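Local coordinates for long form salivary protein D7L1 (Culex quinquefasciatus, PDB 6V4C), which binds and sequesters ADP, ATP and related adenine nucleotides and nucleosides at the bite, inhibiting platelet aggregation and hemostasis and so modulating blood feeding by female mosquitoes, at residues A[17-22]-A[28-33]; A[47-52]-A[106-111]; A[210-215]-A[275-280]. All coordinates share one frame; numbering follows the deposited sequence.

Interaction 1: residues A[17-22]-A[28-33]; sequences KCMEDH and GLAEKW. With EDO (1,2-ethanediol), chain J.
Met19 and Trp33 carry a buried, apolar helix-to-helix contact between the C-terminal end of helix 8-22 and the short helix 27-34, which follows it after a brief turn in the N-terminal PBP/GOBP domain. The two segments run nearly antiparallel, at 155°, with their axes 10.7 Å apart, a gap for long side chains to bridge. Met19 does so: its chain bends at chi3 (53°), bringing the methyl CE to 3.9 Å from Ala30 CB and 3.8 Å from Trp33 CB. Ala30 is small enough to let the methyl reach the helix backbone, where the fit is tight: CE lies only 3.1 Å from Ala30 O. Trp33 reaches back past Met19 in the opposite sense. The six-membered part of its indole meets the last turn of helix 8-22 edge-on, CH2 lying 3.6 Å from His22 O, with Met19 O also near the ring plane. Trp33 stacks on Tyr48, and Cys18 is tied by a disulfide to Cys51, both on helix 45-55. The side chain of Met19 is about 6 Å from the bound ADP. Away from this interface, Lys17 NZ makes a weak 3.1 Å hydrogen bond to O2 of a 1,2-ethanediol, probably from the crystallisation liquor. With aromatic C-H groups facing carbonyl oxygens and a flexible thioether filling the gap, cohesion depends on shape and dispersion, perhaps with a slight electrostatic gain at the indole edge.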
ATOM      1  N   LYS A  17      -0.454   5.586   1.908  1.00 43.60           N
ATOM      2  CA  LYS A  17       0.229   5.560   3.199  1.00 47.77           C
ATOM      3  C   LYS A  17       0.800   6.929   3.552  1.00 49.05           C
ATOM      4  O   LYS A  17       0.705   7.373   4.703  1.00 52.57           O
ATOM      5  CB  LYS A  17       1.332   4.503   3.184  1.00 46.79           C
ATOM      6  CG  LYS A  17       2.065   4.354   4.497  1.00 50.97           C
ATOM      7  CD  LYS A  17       3.231   3.395   4.355  1.00 51.87           C
ATOM      8  CE  LYS A  17       4.099   3.396   5.603  1.00 59.09           C
ATOM      9  NZ  LYS A  17       5.209   2.411   5.493  1.00 59.81           N
ATOM     10  N   CYS A  18       1.400   7.614   2.575  1.00 54.09           N
ATOM     11  CA  CYS A  18       1.905   8.960   2.828  1.00 58.02           C
ATOM     12  C   CYS A  18       0.769   9.924   3.140  1.00 55.73           C
ATOM     13  O   CYS A  18       0.889  10.764   4.039  1.00 58.50           O
ATOM     14  CB  CYS A  18       2.714   9.466   1.634  1.00 57.14           C
ATOM     15  SG  CYS A  18       4.361   8.756   1.473  1.00 61.74           S
ATOM     16  N   MET A  19      -0.344   9.816   2.409  1.00 58.33           N
ATOM     17  CA  MET A  19      -1.478  10.699   2.658  1.00 60.59           C
ATOM     18  C   MET A  19      -2.043  10.492   4.056  1.00 62.08           C
ATOM     19  O   MET A  19      -2.370  11.461   4.751  1.00 64.87           O
ATOM     20  CB  MET A  19      -2.561  10.477   1.601  1.00 59.46           C
ATOM     21  CG  MET A  19      -2.131  10.796   0.177  1.00 60.20           C
ATOM     22  SD  MET A  19      -3.539  10.813  -0.944  1.00 58.20           S
ATOM     23  CE  MET A  19      -4.595  11.951  -0.057  1.00 64.65           C
ATOM     24  N   GLU A  20      -2.162   9.234   4.490  1.00 52.80           N
ATOM     25  CA  GLU A  20      -2.663   8.960   5.834  1.00 54.03           C
ATOM     26  C   GLU A  20      -1.725   9.512   6.899  1.00 55.91           C
ATOM     27  O   GLU A  20      -2.174  10.024   7.930  1.00 57.40           O
ATOM     28  CB  GLU A  20      -2.851   7.455   6.029  1.00 53.48           C
ATOM     29  CG  GLU A  20      -4.013   6.857   5.255  1.00 55.11           C
ATOM     30  CD  GLU A  20      -4.194   5.378   5.542  1.00 55.83           C
ATOM     31  OE1 GLU A  20      -5.015   4.731   4.860  1.00 53.89           O
ATOM     32  OE2 GLU A  20      -3.510   4.862   6.450  1.00 55.41           O
ATOM     33  N   ASP A  21      -0.414   9.416   6.668  1.00 55.33           N
ATOM     34  CA  ASP A  21       0.550   9.826   7.683  1.00 60.32           C
ATOM     35  C   ASP A  21       0.667  11.340   7.818  1.00 64.15           C
ATOM     36  O   ASP A  21       1.195  11.815   8.830  1.00 67.44           O
ATOM     37  CB  ASP A  21       1.926   9.227   7.380  1.00 60.53           C
ATOM     38  CG  ASP A  21       2.008   7.748   7.709  1.00 58.55           C
ATOM     39  OD1 ASP A  21       1.045   7.206   8.293  1.00 57.45           O
ATOM     40  OD2 ASP A  21       3.041   7.125   7.381  1.00 59.70           O
ATOM     41  N   HIS A  22       0.187  12.109   6.839  1.00 76.11           N
ATOM     42  CA  HIS A  22       0.454  13.543   6.803  1.00 78.49           C
ATOM     43  C   HIS A  22      -0.768  14.438   6.643  1.00 81.40           C
ATOM     44  O   HIS A  22      -0.645  15.645   6.887  1.00 85.30           O
ATOM     45  CB  HIS A  22       1.462  13.881   5.693  1.00 80.39           C
ATOM     46  CG  HIS A  22       2.864  13.448   5.998  1.00 83.84           C
ATOM     47  ND1 HIS A  22       3.719  12.961   5.032  1.00 82.81           N
ATOM     48  CD2 HIS A  22       3.562  13.438   7.158  1.00 83.49           C
ATOM     49  CE1 HIS A  22       4.882  12.664   5.587  1.00 83.11           C
ATOM     50  NE2 HIS A  22       4.813  12.946   6.874  1.00 84.75           N
ATOM     51  N   GLY A  28     -10.219  18.008   2.796  1.00 78.28           N
ATOM     52  CA  GLY A  28     -10.055  18.845   1.620  1.00 76.47           C
ATOM     53  C   GLY A  28      -8.621  18.868   1.131  1.00 76.37           C
ATOM     54  O   GLY A  28      -8.363  18.838  -0.075  1.00 76.95           O
ATOM     55  N   LEU A  29      -7.667  18.919   2.063  1.00 72.54           N
ATOM     56  CA  LEU A  29      -6.262  18.814   1.686  1.00 72.28           C
ATOM     57  C   LEU A  29      -5.951  17.430   1.132  1.00 69.29           C
ATOM     58  O   LEU A  29      -5.175  17.295   0.178  1.00 70.29           O
ATOM     59  CB  LEU A  29      -5.373  19.130   2.888  1.00 72.83           C
ATOM     60  CG  LEU A  29      -3.864  19.118   2.646  1.00 75.85           C
ATOM     61  CD1 LEU A  29      -3.481  20.121   1.570  1.00 79.15           C
ATOM     62  CD2 LEU A  29      -3.115  19.406   3.937  1.00 78.78           C
ATOM     63  N   ALA A  30      -6.546  16.390   1.719  1.00 68.30           N
ATOM     64  CA  ALA A  30      -6.382  15.048   1.173  1.00 65.59           C
ATOM     65  C   ALA A  30      -6.949  14.961  -0.236  1.00 63.17           C
ATOM     66  O   ALA A  30      -6.373  14.296  -1.105  1.00 62.34           O
ATOM     67  CB  ALA A  30      -7.048  14.023   2.090  1.00 61.81           C
ATOM     68  N   GLU A  31      -8.072  15.637  -0.486  1.00 71.12           N
ATOM     69  CA  GLU A  31      -8.642  15.638  -1.829  1.00 69.31           C
ATOM     70  C   GLU A  31      -7.700  16.300  -2.827  1.00 71.54           C
ATOM     71  O   GLU A  31      -7.593  15.860  -3.979  1.00 68.86           O
ATOM     72  CB  GLU A  31     -10.007  16.328  -1.824  1.00 73.05           C
ATOM     73  N   LYS A  32      -7.003  17.359  -2.403  1.00 71.65           N
ATOM     74  CA  LYS A  32      -6.057  18.023  -3.294  1.00 71.16           C
ATOM     75  C   LYS A  32      -4.883  17.112  -3.630  1.00 70.65           C
ATOM     76  O   LYS A  32      -4.401  17.102  -4.770  1.00 71.27           O
ATOM     77  CB  LYS A  32      -5.560  19.325  -2.665  1.00 75.75           C
ATOM     78  CG  LYS A  32      -6.573  20.459  -2.673  1.00 74.87           C
ATOM     79  N   TRP A  33      -4.408  16.341  -2.649  1.00 66.39           N
ATOM     80  CA  TRP A  33      -3.269  15.459  -2.891  1.00 64.23           C
ATOM     81  C   TRP A  33      -3.616  14.354  -3.882  1.00 61.40           C
ATOM     82  O   TRP A  33      -2.802  14.016  -4.749  1.00 61.33           O
ATOM     83  CB  TRP A  33      -2.766  14.877  -1.573  1.00 64.41           C
ATOM     84  CG  TRP A  33      -2.151  15.903  -0.673  1.00 68.97           C
ATOM     85  CD1 TRP A  33      -1.850  17.195  -0.989  1.00 71.50           C
ATOM     86  CD2 TRP A  33      -1.764  15.723   0.695  1.00 70.14           C
ATOM     87  NE1 TRP A  33      -1.297  17.831   0.097  1.00 75.01           N
ATOM     88  CE2 TRP A  33      -1.234  16.948   1.144  1.00 74.29           C
ATOM     89  CE3 TRP A  33      -1.813  14.643   1.584  1.00 68.31           C
ATOM     90  CZ2 TRP A  33      -0.757  17.125   2.440  1.00 74.44           C
ATOM     91  CZ3 TRP A  33      -1.338  14.821   2.871  1.00 69.72           C
ATOM     92  CH2 TRP A  33      -0.817  16.053   3.287  1.00 73.86           C
TER
HETATM   93  C1  EDO J 309       2.617   0.131   5.473  0.70 51.56           C
HETATM   94  O1  EDO J 309       1.524  -0.695   5.870  0.70 49.91           O
HETATM   95  C2  EDO J 309       3.901  -0.689   5.387  0.70 49.43           C
HETATM   96  O2  EDO J 309       4.625  -0.393   4.186  0.70 52.11           O

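Interaction 2: residues A[47-52]-A[106-111]; sequences CYVKCL and SIAKGF
Val49 of helix 45-55 meets two residues of helix 104-117, Ala108 and Phe111, which lie one helical turn apart and so face the same way. Its CG1 methyl makes the closest approach, 3.5 Å from Phe111 CD2, and comes in obliquely to the ring. The same methyl is 3.8 Å from Phe111 CB and 3.9 Å from Ala108 CA, touching both the base of the ring and the helix backbone. CG1 stands anti to the backbone N (chi1 175°), which aims this branch at the Phe111 ring. Val49 CB, meanwhile, lies 4.0 Å from Ala108 CB. Ala108 suits this place because a lone methyl lets the backbones come close: the CA atoms of Val49 and Ala108 are 5.6 Å apart. A branched valine gives a short, stiff side chain for so narrow a gap, whereas the larger phenylalanine fills the space further along.

All three residues are buried, and further residues pack round them. Phe111 packs against Met58 and Phe64, which lie in loops. Within helix 45-55, the bond from Leu52 N to Tyr48 O (2.9 Å) belongs to the turn that presents Val49, while Tyr48 packs against helix 8-22. Two disulfides secure the same helix: Cys47 is joined to Cys104, at the start of helix 104-117, and Cys51 to Cys18. A close apolar helix pair with disulfides linking neighbouring helices is characteristic of the all-helical PBP/GOBP fold, here in its N-terminal domain and away from the nucleotide site.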
ATOM      1  N   CYS A  47       6.036  18.226   3.745  1.00 74.26           N
ATOM      2  CA  CYS A  47       6.533  16.927   4.182  1.00 76.89           C
ATOM      3  C   CYS A  47       5.770  15.760   3.569  1.00 70.66           C
ATOM      4  O   CYS A  47       6.257  14.625   3.623  1.00 67.76           O
ATOM      5  CB  CYS A  47       6.536  16.827   5.710  1.00 79.66           C
ATOM      6  SG  CYS A  47       7.738  17.909   6.534  1.00 90.59           S
ATOM      7  N   TYR A  48       4.591  16.004   2.995  1.00 74.21           N
ATOM      8  CA  TYR A  48       3.911  14.950   2.250  1.00 68.67           C
ATOM      9  C   TYR A  48       4.664  14.623   0.967  1.00 68.78           C
ATOM     10  O   TYR A  48       4.833  13.449   0.615  1.00 63.75           O
ATOM     11  CB  TYR A  48       2.472  15.356   1.933  1.00 69.52           C
ATOM     12  CG  TYR A  48       1.855  14.505   0.844  1.00 65.44           C
ATOM     13  CD1 TYR A  48       1.464  13.198   1.100  1.00 61.24           C
ATOM     14  CD2 TYR A  48       1.681  15.001  -0.443  1.00 65.44           C
ATOM     15  CE1 TYR A  48       0.910  12.409   0.110  1.00 58.93           C
ATOM     16  CE2 TYR A  48       1.126  14.218  -1.442  1.00 65.09           C
ATOM     17  CZ  TYR A  48       0.742  12.923  -1.157  1.00 61.60           C
ATOM     18  OH  TYR A  48       0.189  12.136  -2.141  1.00 58.14           O
ATOM     19  N   VAL A  49       5.116  15.655   0.252  1.00 67.38           N
ATOM     20  CA  VAL A  49       5.871  15.437  -0.977  1.00 67.00           C
ATOM     21  C   VAL A  49       7.154  14.672  -0.688  1.00 67.70           C
ATOM     22  O   VAL A  49       7.556  13.789  -1.457  1.00 66.94           O
ATOM     23  CB  VAL A  49       6.138  16.779  -1.685  1.00 71.75           C
ATOM     24  CG1 VAL A  49       7.034  16.575  -2.894  1.00 70.58           C
ATOM     25  CG2 VAL A  49       4.824  17.426  -2.092  1.00 70.87           C
ATOM     26  N   LYS A  50       7.815  14.992   0.428  1.00 71.90           N
ATOM     27  CA  LYS A  50       9.029  14.275   0.808  1.00 73.71           C
ATOM     28  C   LYS A  50       8.746  12.792   1.005  1.00 67.60           C
ATOM     29  O   LYS A  50       9.474  11.934   0.493  1.00 67.54           O
ATOM     30  CB  LYS A  50       9.623  14.884   2.079  1.00 79.33           C
ATOM     31  CG  LYS A  50      10.823  14.125   2.618  1.00 80.61           C
ATOM     32  CD  LYS A  50      11.298  14.699   3.942  1.00 88.63           C
ATOM     33  CE  LYS A  50      12.466  13.900   4.496  1.00 93.70           C
ATOM     34  NZ  LYS A  50      12.934  14.440   5.803  1.00 98.79           N
ATOM     35  N   CYS A  51       7.689  12.473   1.756  1.00 69.51           N
ATOM     36  CA  CYS A  51       7.265  11.084   1.902  1.00 68.58           C
ATOM     37  C   CYS A  51       7.023  10.443   0.542  1.00 66.43           C
ATOM     38  O   CYS A  51       7.479   9.323   0.282  1.00 64.92           O
ATOM     39  CB  CYS A  51       5.988  11.033   2.743  1.00 65.57           C
ATOM     40  SG  CYS A  51       5.353   9.375   3.144  1.00 65.22           S
ATOM     41  N   LEU A  52       6.329  11.157  -0.349  1.00 65.91           N
ATOM     42  CA  LEU A  52       5.919  10.574  -1.622  1.00 61.82           C
ATOM     43  C   LEU A  52       7.111  10.277  -2.522  1.00 65.11           C
ATOM     44  O   LEU A  52       7.179   9.202  -3.129  1.00 61.59           O
ATOM     45  CB  LEU A  52       4.928  11.501  -2.324  1.00 60.77           C
ATOM     46  CG  LEU A  52       4.194  10.933  -3.535  1.00 63.23           C
ATOM     47  CD1 LEU A  52       3.238   9.832  -3.103  1.00 58.69           C
ATOM     48  CD2 LEU A  52       3.452  12.029  -4.286  1.00 62.31           C
ATOM     49  N   SER A 106      12.730  22.006   0.933  1.00 95.63           N
ATOM     50  CA  SER A 106      13.716  21.997  -0.143  1.00 98.37           C
ATOM     51  C   SER A 106      13.298  21.058  -1.269  1.00 98.45           C
ATOM     52  O   SER A 106      13.311  21.438  -2.446  1.00 95.32           O
ATOM     53  N   ILE A 107      12.922  19.823  -0.926  1.00 96.22           N
ATOM     54  CA  ILE A 107      12.555  18.848  -1.950  1.00 92.22           C
ATOM     55  C   ILE A 107      11.184  19.154  -2.539  1.00 88.59           C
ATOM     56  O   ILE A 107      10.948  18.922  -3.732  1.00 86.29           O
ATOM     57  N   ALA A 108      10.260  19.675  -1.727  1.00 80.35           N
ATOM     58  CA  ALA A 108       8.921  19.971  -2.225  1.00 79.25           C
ATOM     59  C   ALA A 108       8.929  21.146  -3.197  1.00 82.54           C
ATOM     60  O   ALA A 108       8.140  21.174  -4.148  1.00 79.33           O
ATOM     61  CB  ALA A 108       7.972  20.242  -1.057  1.00 78.62           C
ATOM     62  N   LYS A 109       9.812  22.124  -2.974  1.00 88.98           N
ATOM     63  CA  LYS A 109       9.854  23.299  -3.842  1.00 87.25           C
ATOM     64  C   LYS A 109      10.227  22.916  -5.268  1.00 87.25           C
ATOM     65  O   LYS A 109       9.562  23.324  -6.227  1.00 89.32           O
ATOM     66  CB  LYS A 109      10.835  24.329  -3.283  1.00 92.80           C
ATOM     67  N   GLY A 110      11.290  22.125  -5.428  1.00 83.09           N
ATOM     68  CA  GLY A 110      11.697  21.714  -6.759  1.00 83.12           C
ATOM     69  C   GLY A 110      10.754  20.715  -7.393  1.00 81.38           C
ATOM     70  O   GLY A 110      10.633  20.662  -8.621  1.00 81.19           O
ATOM     71  N   PHE A 111      10.072  19.912  -6.573  1.00 86.67           N
ATOM     72  CA  PHE A 111       9.120  18.947  -7.107  1.00 81.72           C
ATOM     73  C   PHE A 111       7.859  19.640  -7.611  1.00 78.57           C
ATOM     74  O   PHE A 111       7.409  19.389  -8.735  1.00 78.70           O
ATOM     75  CB  PHE A 111       8.777  17.902  -6.046  1.00 80.69           C
ATOM     76  CG  PHE A 111       7.970  16.754  -6.573  1.00 75.64           C
ATOM     77  CD1 PHE A 111       8.584  15.721  -7.262  1.00 75.41           C
ATOM     78  CD2 PHE A 111       6.599  16.707  -6.384  1.00 74.32           C
ATOM     79  CE1 PHE A 111       7.844  14.663  -7.751  1.00 73.88           C
ATOM     80  CE2 PHE A 111       5.855  15.649  -6.870  1.00 72.79           C
ATOM     81  CZ  PHE A 111       6.480  14.626  -7.555  1.00 72.57           C
TER

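Interaction 3: residues A[210-215]-A[275-280]; sequences HAVNEN and SKYDAN
Tyr277 and Val212 bury the largest areas here, with Asn213, exposed to solvent, adding a smaller share. The Val212 methyl CG1 sits over one face of the Tyr277 ring, 4.0 Å from its centroid and 23° off the ring normal, a CH-pi contact displaced toward the rim; CE1 is the nearest ring atom, at 3.7 Å. The two side chains lie side by side and point the same way. Tyr277 has CG anti to its own backbone nitrogen (chi1 179°), which lays the ring alongside Val212. A beta-branched residue suits the spot, since it offers a methyl close to its main chain, and tyrosine suits a partly exposed place by combining a broad apolar face with a polar hydroxyl.

Asn213 approaches from another direction: its ND2 lies 4.1 Å from Tyr277 CB, and the amide plane is 87° from the ring plane. This residue has positive phi, which asparagine tolerates well, and is the C-prime residue of the Schellman motif ending helix 202-211; its N bonds to His210 O at 3.0 Å. The carbonyl Ala211 O, from the last turn, lies 3.8 Å from Tyr277 CB.

Ala279 N lies over the opposite face of the ring. Just before it, Asp278 is the N-cap of the coming helix, accepting a weak bond from Asn280 N at OD1. The contact therefore joins the C-terminal end of helix 202-211 to the approach to helix 279-292, and helix 249-263 lies against both: its Tyr258 touches Val212 and meets the Tyr277 ring edge-to-face.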
ATOM      1  N   HIS A 210      -3.506   0.102  15.299  1.00 40.71           N
ATOM      2  CA  HIS A 210      -3.916   1.476  15.563  1.00 40.41           C
ATOM      3  C   HIS A 210      -5.107   1.883  14.703  1.00 40.58           C
ATOM      4  O   HIS A 210      -5.897   2.744  15.109  1.00 41.31           O
ATOM      5  CB  HIS A 210      -2.726   2.418  15.371  1.00 42.35           C
ATOM      6  CG  HIS A 210      -1.528   2.048  16.195  1.00 45.03           C
ATOM      7  ND1 HIS A 210      -0.255   2.473  15.890  1.00 48.20           N
ATOM      8  CD2 HIS A 210      -1.415   1.286  17.310  1.00 44.28           C
ATOM      9  CE1 HIS A 210       0.593   1.989  16.780  1.00 48.49           C
ATOM     10  NE2 HIS A 210      -0.086   1.269  17.654  1.00 49.87           N
ATOM     11  N   ALA A 211      -5.267   1.266  13.527  1.00 39.44           N
ATOM     12  CA  ALA A 211      -6.406   1.584  12.670  1.00 41.23           C
ATOM     13  C   ALA A 211      -7.731   1.212  13.324  1.00 38.32           C
ATOM     14  O   ALA A 211      -8.743   1.886  13.098  1.00 40.06           O
ATOM     15  CB  ALA A 211      -6.258   0.895  11.312  1.00 38.89           C
ATOM     16  N   VAL A 212      -7.752   0.152  14.125  1.00 39.39           N
ATOM     17  CA  VAL A 212      -8.951  -0.246  14.853  1.00 40.73           C
ATOM     18  C   VAL A 212      -8.967   0.319  16.275  1.00 39.72           C
ATOM     19  O   VAL A 212      -9.687  -0.191  17.133  1.00 41.87           O
ATOM     20  CB  VAL A 212      -9.177  -1.766  14.829  1.00 41.94           C
ATOM     21  CG1 VAL A 212      -9.342  -2.247  13.402  1.00 38.23           C
ATOM     22  CG2 VAL A 212      -8.025  -2.493  15.517  1.00 42.40           C
ATOM     23  N   ASN A 213      -8.171   1.358  16.538  1.00 46.88           N
ATOM     24  CA  ASN A 213      -8.177   2.085  17.811  1.00 49.46           C
ATOM     25  C   ASN A 213      -7.651   1.254  18.983  1.00 50.26           C
ATOM     26  O   ASN A 213      -7.988   1.519  20.139  1.00 48.58           O
ATOM     27  CB  ASN A 213      -9.540   2.714  18.122  1.00 47.42           C
ATOM     28  CG  ASN A 213      -9.996   3.674  17.036  1.00 50.80           C
ATOM     29  OD1 ASN A 213      -9.185   4.376  16.432  1.00 53.06           O
ATOM     30  ND2 ASN A 213     -11.298   3.702  16.781  1.00 51.18           N
ATOM     31  N   GLU A 214      -6.823   0.254  18.705  1.00 45.33           N
ATOM     32  CA  GLU A 214      -6.110  -0.469  19.748  1.00 48.06           C
ATOM     33  C   GLU A 214      -4.815   0.273  20.067  1.00 49.83           C
ATOM     34  O   GLU A 214      -4.237   0.941  19.205  1.00 49.46           O
ATOM     35  CB  GLU A 214      -5.785  -1.886  19.270  1.00 43.72           C
ATOM     36  CG  GLU A 214      -5.452  -2.875  20.377  1.00 54.35           C
ATOM     37  CD  GLU A 214      -6.682  -3.335  21.136  1.00 52.01           C
ATOM     38  OE1 GLU A 214      -6.516  -3.951  22.210  1.00 55.56           O
ATOM     39  OE2 GLU A 214      -7.810  -3.082  20.662  1.00 51.17           O
ATOM     40  N   ASN A 215      -4.357   0.162  21.315  1.00 54.85           N
ATOM     41  CA  ASN A 215      -3.178   0.933  21.710  1.00 56.18           C
ATOM     42  C   ASN A 215      -2.187   0.236  22.634  1.00 58.78           C
ATOM     43  O   ASN A 215      -1.019   0.643  22.649  1.00 63.90           O
ATOM     44  CB  ASN A 215      -3.571   2.290  22.314  1.00 55.86           C
ATOM     45  CG  ASN A 215      -4.537   2.157  23.475  1.00 60.88           C
ATOM     46  OD1 ASN A 215      -4.145   1.791  24.584  1.00 64.40           O
ATOM     47  ND2 ASN A 215      -5.806   2.465  23.228  1.00 61.95           N
ATOM     48  N   SER A 275     -13.797   7.539   7.278  1.00 54.62           N
ATOM     49  CA  SER A 275     -12.525   7.852   7.917  1.00 54.58           C
ATOM     50  C   SER A 275     -12.404   7.271   9.319  1.00 52.08           C
ATOM     51  O   SER A 275     -11.283   7.149   9.826  1.00 58.69           O
ATOM     52  CB  SER A 275     -12.331   9.368   7.979  1.00 59.15           C
ATOM     53  OG  SER A 275     -13.384   9.986   8.701  1.00 57.94           O
ATOM     54  N   LYS A 276     -13.517   6.908   9.950  1.00 54.02           N
ATOM     55  CA  LYS A 276     -13.527   6.426  11.323  1.00 56.35           C
ATOM     56  C   LYS A 276     -13.903   4.952  11.355  1.00 56.92           C
ATOM     57  O   LYS A 276     -14.789   4.511  10.615  1.00 53.78           O
ATOM     58  CB  LYS A 276     -14.538   7.214  12.160  1.00 60.38           C
ATOM     59  CG  LYS A 276     -14.208   8.685  12.310  1.00 61.67           C
ATOM     60  CD  LYS A 276     -12.870   8.869  13.004  1.00 63.45           C
ATOM     61  N   TYR A 277     -13.233   4.192  12.219  1.00 46.90           N
ATOM     62  CA  TYR A 277     -13.567   2.785  12.385  1.00 45.93           C
ATOM     63  C   TYR A 277     -14.933   2.655  13.049  1.00 45.09           C
ATOM     64  O   TYR A 277     -15.197   3.281  14.079  1.00 49.05           O
ATOM     65  CB  TYR A 277     -12.498   2.075  13.222  1.00 43.29           C
ATOM     66  CG  TYR A 277     -12.801   0.613  13.465  1.00 42.49           C
ATOM     67  CD1 TYR A 277     -12.679  -0.321  12.441  1.00 42.25           C
ATOM     68  CD2 TYR A 277     -13.218   0.166  14.712  1.00 41.20           C
ATOM     69  CE1 TYR A 277     -12.962  -1.659  12.652  1.00 39.53           C
ATOM     70  CE2 TYR A 277     -13.503  -1.173  14.934  1.00 42.40           C
ATOM     71  CZ  TYR A 277     -13.373  -2.079  13.899  1.00 39.06           C
ATOM     72  OH  TYR A 277     -13.654  -3.409  14.109  1.00 40.79           O
ATOM     73  N   ASP A 278     -15.802   1.841  12.453  1.00 45.37           N
ATOM     74  CA  ASP A 278     -17.164   1.634  12.941  1.00 49.02           C
ATOM     75  C   ASP A 278     -17.364   0.129  13.091  1.00 49.13           C
ATOM     76  O   ASP A 278     -17.645  -0.565  12.108  1.00 48.16           O
ATOM     77  CB  ASP A 278     -18.180   2.240  11.972  1.00 50.08           C
ATOM     78  CG  ASP A 278     -19.610   2.179  12.492  1.00 52.87           C
ATOM     79  OD1 ASP A 278     -19.860   1.532  13.532  1.00 56.70           O
ATOM     80  OD2 ASP A 278     -20.491   2.788  11.853  1.00 59.35           O
ATOM     81  N   ALA A 279     -17.228  -0.369  14.323  1.00 49.16           N
ATOM     82  CA  ALA A 279     -17.346  -1.805  14.555  1.00 49.10           C
ATOM     83  C   ALA A 279     -18.733  -2.320  14.199  1.00 51.55           C
ATOM     84  O   ALA A 279     -18.872  -3.462  13.744  1.00 50.69           O
ATOM     85  CB  ALA A 279     -16.998  -2.139  16.006  1.00 50.53           C
ATOM     86  N   ASN A 280     -19.768  -1.499  14.395  1.00 55.94           N
ATOM     87  CA  ASN A 280     -21.117  -1.922  14.037  1.00 57.23           C
ATOM     88  C   ASN A 280     -21.257  -2.104  12.531  1.00 54.99           C
ATOM     89  O   ASN A 280     -21.862  -3.081  12.070  1.00 55.76           O
ATOM     90  CB  ASN A 280     -22.139  -0.917  14.563  1.00 64.86           C
ATOM     91  CG  ASN A 280     -23.544  -1.204  14.072  1.00 75.36           C
ATOM     92  OD1 ASN A 280     -24.169  -2.184  14.480  1.00 76.73           O
ATOM     93  ND2 ASN A 280     -24.052  -0.344  13.194  1.00 77.76           N
TER

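Interactions 1 and 2 are buried contacts within the N-terminal PBP/GOBP domain and meet at helix 45-55: the Cys18-Cys51 disulfide joins segment 17-22 to segment 47-52, and Met19 CG packs 3.4 Å from Tyr48 CE1. That helix thus presents Tyr48 to interaction 1 and Val49 to interaction 2. Interaction 3 is partly buried and lies in another part of the chain, its centre about 19 Å from that of interaction 1 and about 30 Å from that of interaction 2. Helix sides meet in the first two, through thioether, methyl and aromatic groups; in the third, a helix end and a loop meet, so capping and a polar amide accompany the CH-pi contact.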